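Local coordinates for CDP-glucose-4,6-dehydratase (Yersinia pseudotuberculosis, PDB 1RKX), which catalyses the NAD-dependent conversion of CDP-D-glucose to CDP-4-keto-6-deoxyglucose, with loss of water, using a Rossmann fold of the short-chain dehydrogenase/reductase family, at residues C[23-28]-C[241-246]; C[58-63]-C[76-81]. All blocks are in the same frame, centred on the assembly; numbering follows the deposited sequence.

Contact 1. Residues C[23-28]-C[241-246]; sequences GWLSLW and GYLLLA
One face of the Trp28 indole is covered by the CD1 methyl of Leu243. This methyl lies over the middle of the ring system, 3.4 Å from Trp28 CD2 and nearly as near to CE2, the two atoms of the ring fusion. Seen from the six-membered ring it stands 14° off the normal, so this is a CH-pi contact made over the face. With CG swung away from the backbone N (chi1 -161°), the indole extends from its helix to meet the leucine. Around the same indole pack Leu236 and Ser240, on the helix that carries Leu243, and Ile350 and Met354 of helix 342-355. The other branch of Leu243 serves a second neighbour: its CD2 lies 3.7 Å from Leu25 CD1, where the two leucines run past each other in opposite senses. Leu243 thus forks between an aromatic face and an aliphatic branch, and no hydrogen bond links the two segments. Leu25 also touches Met87, an NAD-binding residue, while Tyr242 OH is hydrogen-bonded to Lys21 NZ, another. This is buried helix-to-helix packing in a Rossmann fold, joining helix 236-251 to helix 20-31, which follows the first strand and begins at the dinucleotide site.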
loop_
_atom_site.group_PDB
_atom_site.type_symbol
_atom_site.label_atom_id
_atom_site.label_comp_id
_atom_site.label_asym_id
_atom_site.label_seq_id
_atom_site.Cartn_x
_atom_site.Cartn_y
_atom_site.Cartn_z
ATOM N N GLY C 23 -2.883 -32.478 -18.759
ATOM C CA GLY C 23 -3.613 -33.532 -19.439
ATOM C C GLY C 23 -5.040 -33.101 -19.720
ATOM O O GLY C 23 -5.538 -33.257 -20.837
ATOM N N TRP C 24 -5.718 -32.555 -18.715
ATOM C CA TRP C 24 -7.090 -32.109 -18.941
ATOM C C TRP C 24 -7.125 -31.011 -20.003
ATOM O O TRP C 24 -8.001 -31.010 -20.866
ATOM C CB TRP C 24 -7.733 -31.603 -17.641
ATOM C CG TRP C 24 -8.262 -32.709 -16.764
ATOM C CD1 TRP C 24 -7.681 -33.225 -15.649
ATOM C CD2 TRP C 24 -9.483 -33.438 -16.954
ATOM N NE1 TRP C 24 -8.463 -34.233 -15.123
ATOM C CE2 TRP C 24 -9.575 -34.382 -15.908
ATOM C CE3 TRP C 24 -10.508 -33.382 -17.910
ATOM C CZ2 TRP C 24 -10.656 -35.269 -15.787
ATOM C CZ3 TRP C 24 -11.586 -34.264 -17.793
ATOM C CH2 TRP C 24 -11.647 -35.194 -16.736
ATOM N N LEU C 25 -6.172 -30.084 -19.952
ATOM C CA LEU C 25 -6.137 -29.008 -20.942
ATOM C C LEU C 25 -5.883 -29.557 -22.349
ATOM O O LEU C 25 -6.538 -29.141 -23.312
ATOM C CB LEU C 25 -5.057 -27.974 -20.608
ATOM C CG LEU C 25 -5.004 -26.796 -21.597
ATOM C CD1 LEU C 25 -6.322 -26.029 -21.560
ATOM C CD2 LEU C 25 -3.848 -25.864 -21.254
ATOM N N SER C 26 -4.931 -30.478 -22.466
ATOM C CA SER C 26 -4.610 -31.074 -23.760
ATOM C C SER C 26 -5.819 -31.806 -24.334
ATOM O O SER C 26 -6.124 -31.674 -25.521
ATOM C CB SER C 26 -3.424 -32.027 -23.626
ATOM O OG SER C 26 -2.250 -31.301 -23.293
ATOM N N LEU C 27 -6.508 -32.573 -23.491
ATOM C CA LEU C 27 -7.700 -33.300 -23.927
ATOM C C LEU C 27 -8.767 -32.314 -24.389
ATOM O O LEU C 27 -9.436 -32.534 -25.404
ATOM C CB LEU C 27 -8.267 -34.145 -22.789
ATOM C CG LEU C 27 -7.529 -35.428 -22.413
ATOM C CD1 LEU C 27 -8.141 -36.023 -21.143
ATOM C CD2 LEU C 27 -7.613 -36.417 -23.578
ATOM N N TRP C 28 -8.922 -31.223 -23.642
ATOM C CA TRP C 28 -9.913 -30.201 -23.968
ATOM C C TRP C 28 -9.605 -29.589 -25.332
ATOM O O TRP C 28 -10.487 -29.469 -26.184
ATOM C CB TRP C 28 -9.916 -29.102 -22.899
ATOM C CG TRP C 28 -11.176 -28.263 -22.877
ATOM C CD1 TRP C 28 -12.047 -28.048 -23.913
ATOM C CD2 TRP C 28 -11.684 -27.510 -21.766
ATOM N NE1 TRP C 28 -13.064 -27.210 -23.513
ATOM C CE2 TRP C 28 -12.867 -26.865 -22.200
ATOM C CE3 TRP C 28 -11.255 -27.317 -20.446
ATOM C CZ2 TRP C 28 -13.626 -26.039 -21.358
ATOM C CZ3 TRP C 28 -12.012 -26.492 -19.605
ATOM C CH2 TRP C 28 -13.185 -25.866 -20.071
ATOM N N GLY C 241 -10.852 -20.628 -17.717
ATOM C CA GLY C 241 -10.364 -19.260 -17.679
ATOM C C GLY C 241 -9.128 -19.094 -18.544
ATOM O O GLY C 241 -8.984 -18.091 -19.240
ATOM N N TYR C 242 -8.230 -20.078 -18.502
ATOM C CA TYR C 242 -7.004 -20.040 -19.308
ATOM C C TYR C 242 -7.356 -19.997 -20.797
ATOM O O TYR C 242 -6.750 -19.259 -21.567
ATOM C CB TYR C 242 -6.143 -21.286 -19.057
ATOM C CG TYR C 242 -5.657 -21.494 -17.634
ATOM C CD1 TYR C 242 -4.964 -22.654 -17.287
ATOM C CD2 TYR C 242 -5.909 -20.552 -16.634
ATOM C CE1 TYR C 242 -4.534 -22.877 -15.981
ATOM C CE2 TYR C 242 -5.482 -20.771 -15.313
ATOM C CZ TYR C 242 -4.801 -21.931 -14.998
ATOM O OH TYR C 242 -4.403 -22.163 -13.699
ATOM N N LEU C 243 -8.332 -20.809 -21.195
ATOM C CA LEU C 243 -8.756 -20.872 -22.596
ATOM C C LEU C 243 -9.388 -19.556 -23.027
ATOM O O LEU C 243 -9.087 -19.038 -24.102
ATOM C CB LEU C 243 -9.745 -22.025 -22.803
ATOM C CG LEU C 243 -9.194 -23.448 -22.642
ATOM C CD1 LEU C 243 -10.344 -24.444 -22.549
ATOM C CD2 LEU C 243 -8.276 -23.786 -23.811
ATOM N N LEU C 244 -10.261 -19.013 -22.182
ATOM C CA LEU C 244 -10.922 -17.746 -22.473
ATOM C C LEU C 244 -9.884 -16.645 -22.638
ATOM O O LEU C 244 -9.964 -15.829 -23.559
ATOM C CB LEU C 244 -11.882 -17.387 -21.335
ATOM C CG LEU C 244 -12.639 -16.068 -21.463
ATOM C CD1 LEU C 244 -13.527 -16.102 -22.709
ATOM C CD2 LEU C 244 -13.483 -15.849 -20.211
ATOM N N LEU C 245 -8.907 -16.617 -21.738
ATOM C CA LEU C 245 -7.848 -15.619 -21.799
ATOM C C LEU C 245 -7.019 -15.775 -23.073
ATOM O O LEU C 245 -6.684 -14.786 -23.722
ATOM C CB LEU C 245 -6.926 -15.744 -20.580
ATOM C CG LEU C 245 -5.691 -14.836 -20.563
ATOM C CD1 LEU C 245 -6.111 -13.377 -20.583
ATOM C CD2 LEU C 245 -4.856 -15.141 -19.321
ATOM N N ALA C 246 -6.685 -17.016 -23.420
ATOM C CA ALA C 246 -5.891 -17.280 -24.615
ATOM C C ALA C 246 -6.584 -16.716 -25.850
ATOM O O ALA C 246 -5.950 -16.095 -26.705
ATOM C CB ALA C 246 -5.678 -18.777 -24.783
#

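Contact 2. Residues C[58-63]-C[76-81]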
loop_
_atom_site.group_PDB
_atom_site.type_symbol
_atom_site.label_atom_id
_atom_site.label_comp_id
_atom_site.label_asym_id
_atom_site.label_seq_id
_atom_site.Cartn_x
_atom_site.Cartn_y
_atom_site.Cartn_z
ATOM N N GLY C 58 -4.025 -38.326 -29.312
ATOM C CA GLY C 58 -4.575 -37.337 -30.227
ATOM C C GLY C 58 -3.737 -36.083 -30.394
ATOM O O GLY C 58 -4.251 -35.034 -30.793
ATOM N N MET C 59 -2.440 -36.180 -30.113
ATOM C CA MET C 59 -1.564 -35.015 -30.220
ATOM C C MET C 59 -0.111 -35.427 -30.426
ATOM O O MET C 59 0.210 -36.611 -30.441
ATOM C CB MET C 59 -1.657 -34.194 -28.929
ATOM C CG MET C 59 -1.090 -34.938 -27.717
ATOM S SD MET C 59 -1.249 -34.062 -26.135
ATOM C CE MET C 59 -0.044 -32.732 -26.364
ATOM N N GLN C 60 0.755 -34.431 -30.596
ATOM C CA GLN C 60 2.190 -34.662 -30.731
ATOM C C GLN C 60 2.700 -34.638 -29.296
ATOM O O GLN C 60 2.515 -33.648 -28.596
ATOM C CB GLN C 60 2.863 -33.526 -31.496
ATOM C CG GLN C 60 2.728 -33.577 -32.995
ATOM C CD GLN C 60 3.604 -32.543 -33.668
ATOM O OE1 GLN C 60 4.807 -32.481 -33.418
ATOM N NE2 GLN C 60 3.007 -31.726 -34.530
ATOM N N SER C 61 3.341 -35.714 -28.859
ATOM C CA SER C 61 3.840 -35.784 -27.496
ATOM C C SER C 61 5.364 -35.923 -27.454
ATOM O O SER C 61 5.913 -36.951 -27.856
ATOM C CB SER C 61 3.174 -36.963 -26.788
ATOM O OG SER C 61 3.582 -37.073 -25.445
ATOM N N GLU C 62 6.047 -34.885 -26.978
ATOM C CA GLU C 62 7.502 -34.933 -26.882
ATOM C C GLU C 62 7.951 -34.954 -25.430
ATOM O O GLU C 62 7.462 -34.178 -24.602
ATOM C CB GLU C 62 8.150 -33.734 -27.577
ATOM C CG GLU C 62 9.674 -33.840 -27.632
ATOM C CD GLU C 62 10.339 -32.634 -28.259
ATOM O OE1 GLU C 62 9.660 -31.893 -28.997
ATOM O OE2 GLU C 62 11.552 -32.440 -28.027
ATOM N N ILE C 63 8.874 -35.856 -25.117
ATOM C CA ILE C 63 9.394 -35.946 -23.765
ATOM C C ILE C 63 10.710 -35.175 -23.716
ATOM O O ILE C 63 11.655 -35.484 -24.444
ATOM C CB ILE C 63 9.633 -37.408 -23.349
ATOM C CG1 ILE C 63 8.301 -38.169 -23.318
ATOM C CG2 ILE C 63 10.315 -37.457 -21.990
ATOM C CD1 ILE C 63 7.230 -37.530 -22.439
ATOM N N ILE C 76 9.926 -26.091 -30.084
ATOM C CA ILE C 76 9.000 -25.013 -30.391
ATOM C C ILE C 76 9.151 -24.535 -31.838
ATOM O O ILE C 76 8.157 -24.355 -32.547
ATOM C CB ILE C 76 9.207 -23.823 -29.424
ATOM C CG1 ILE C 76 8.832 -24.256 -27.999
ATOM C CG2 ILE C 76 8.368 -22.629 -29.872
ATOM C CD1 ILE C 76 9.143 -23.230 -26.917
ATOM N N ARG C 77 10.391 -24.331 -32.274
ATOM C CA ARG C 77 10.658 -23.876 -33.640
ATOM C C ARG C 77 10.122 -24.864 -34.668
ATOM O O ARG C 77 9.601 -24.473 -35.710
ATOM C CB ARG C 77 12.160 -23.706 -33.863
ATOM C CG ARG C 77 12.533 -23.401 -35.309
ATOM C CD ARG C 77 14.036 -23.438 -35.482
ATOM N NE ARG C 77 14.686 -22.395 -34.700
ATOM C CZ ARG C 77 15.940 -22.459 -34.266
ATOM N NH1 ARG C 77 16.684 -23.524 -34.533
ATOM N NH2 ARG C 77 16.450 -21.456 -33.568
ATOM N N GLU C 78 10.276 -26.148 -34.373
ATOM C CA GLU C 78 9.799 -27.208 -35.252
ATOM C C GLU C 78 8.281 -27.145 -35.403
ATOM O O GLU C 78 7.746 -27.357 -36.489
ATOM C CB GLU C 78 10.211 -28.570 -34.676
ATOM C CG GLU C 78 9.755 -29.800 -35.462
ATOM C CD GLU C 78 8.267 -30.090 -35.325
ATOM O OE1 GLU C 78 7.765 -30.155 -34.182
ATOM O OE2 GLU C 78 7.600 -30.266 -36.366
ATOM N N PHE C 79 7.597 -26.830 -34.309
ATOM C CA PHE C 79 6.141 -26.776 -34.292
ATOM C C PHE C 79 5.487 -25.475 -34.774
ATOM O O PHE C 79 4.385 -25.512 -35.325
ATOM C CB PHE C 79 5.647 -27.106 -32.880
ATOM C CG PHE C 79 4.154 -27.247 -32.773
ATOM C CD1 PHE C 79 3.487 -28.244 -33.474
ATOM C CD2 PHE C 79 3.416 -26.381 -31.970
ATOM C CE1 PHE C 79 2.101 -28.382 -33.377
ATOM C CE2 PHE C 79 2.028 -26.510 -31.866
ATOM C CZ PHE C 79 1.371 -27.513 -32.571
ATOM N N GLN C 80 6.145 -24.338 -34.566
ATOM C CA GLN C 80 5.595 -23.042 -34.978
ATOM C C GLN C 80 4.210 -22.797 -34.367
ATOM O O GLN C 80 3.231 -22.575 -35.082
ATOM C CB GLN C 80 5.492 -22.971 -36.506
ATOM C CG GLN C 80 6.821 -23.117 -37.237
ATOM C CD GLN C 80 7.709 -21.901 -37.092
ATOM O OE1 GLN C 80 7.331 -20.795 -37.474
ATOM N NE2 GLN C 80 8.904 -22.100 -36.540
ATOM N N PRO C 81 4.108 -22.828 -33.032
ATOM C CA PRO C 81 2.810 -22.605 -32.384
ATOM C C PRO C 81 2.339 -21.154 -32.457
ATOM O O PRO C 81 3.149 -20.235 -32.563
ATOM C CB PRO C 81 3.077 -23.036 -30.945
ATOM C CG PRO C 81 4.482 -22.546 -30.740
ATOM C CD PRO C 81 5.168 -23.013 -32.026
#
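Gln60 reaches from a strand towards the last turn of a helix, and its path illustrates how an edge strand can meet a helix through a long polar side chain. CB leaves the backbone on the side of segment 76-81, and CG continues opposite the carbonyl carbon (chi1 -80°). The chain then stays extended, carrying the terminal amide across. The contact with the helix is made by the two end atoms of the amide, while the side chain also packs on Lys37 of strand 35-40. NE2 comes to the rim of the Phe79 ring, 3.7 Å from Phe79 CE1 and as far from CD1. Because NE2 lies near the ring plane, the approach is to the edge; the amide plane is turned 81° from the ring, so the two do not stack. OE1 lies 3.8 Å from Glu78 OE1, an approach of two oxygens without a hydrogen bond. The stronger partner of that carboxylate is Lys37, whose NZ forms a salt bridge with Glu78 OE1 and would be expected to ease the proximity of the oxygens. Phe79 has a cation-pi partner in Arg11. The strand of Gln60 is hydrogen-bonded to strand 35-40 at the border of the parallel sheet, while Phe79, at the end of helix 69-79, packs on Lys37 of that strand and on Phe13 of strand 11-15.

The chemistry of the two contacts differs with their depth in the fold. Contact 1 is core: it joins two helices far apart in sequence entirely through hydrocarbon and indole surfaces, close to the NAD site. Contact 2, partly buried at the border of the sheet, pairs a strand with the helix that soon follows it; an amide meets a ring edge and a carboxylate there, and Lys37 of the adjacent strand supplies the carboxylate's stronger partner. The two have no helix or strand in common, and their centres are about 16 Å apart. They nevertheless touch, since CB of Ser26 lies 3.9 Å from SD of Met59, so helix 20-31 packs against both helix 236-251 and segment 58-63.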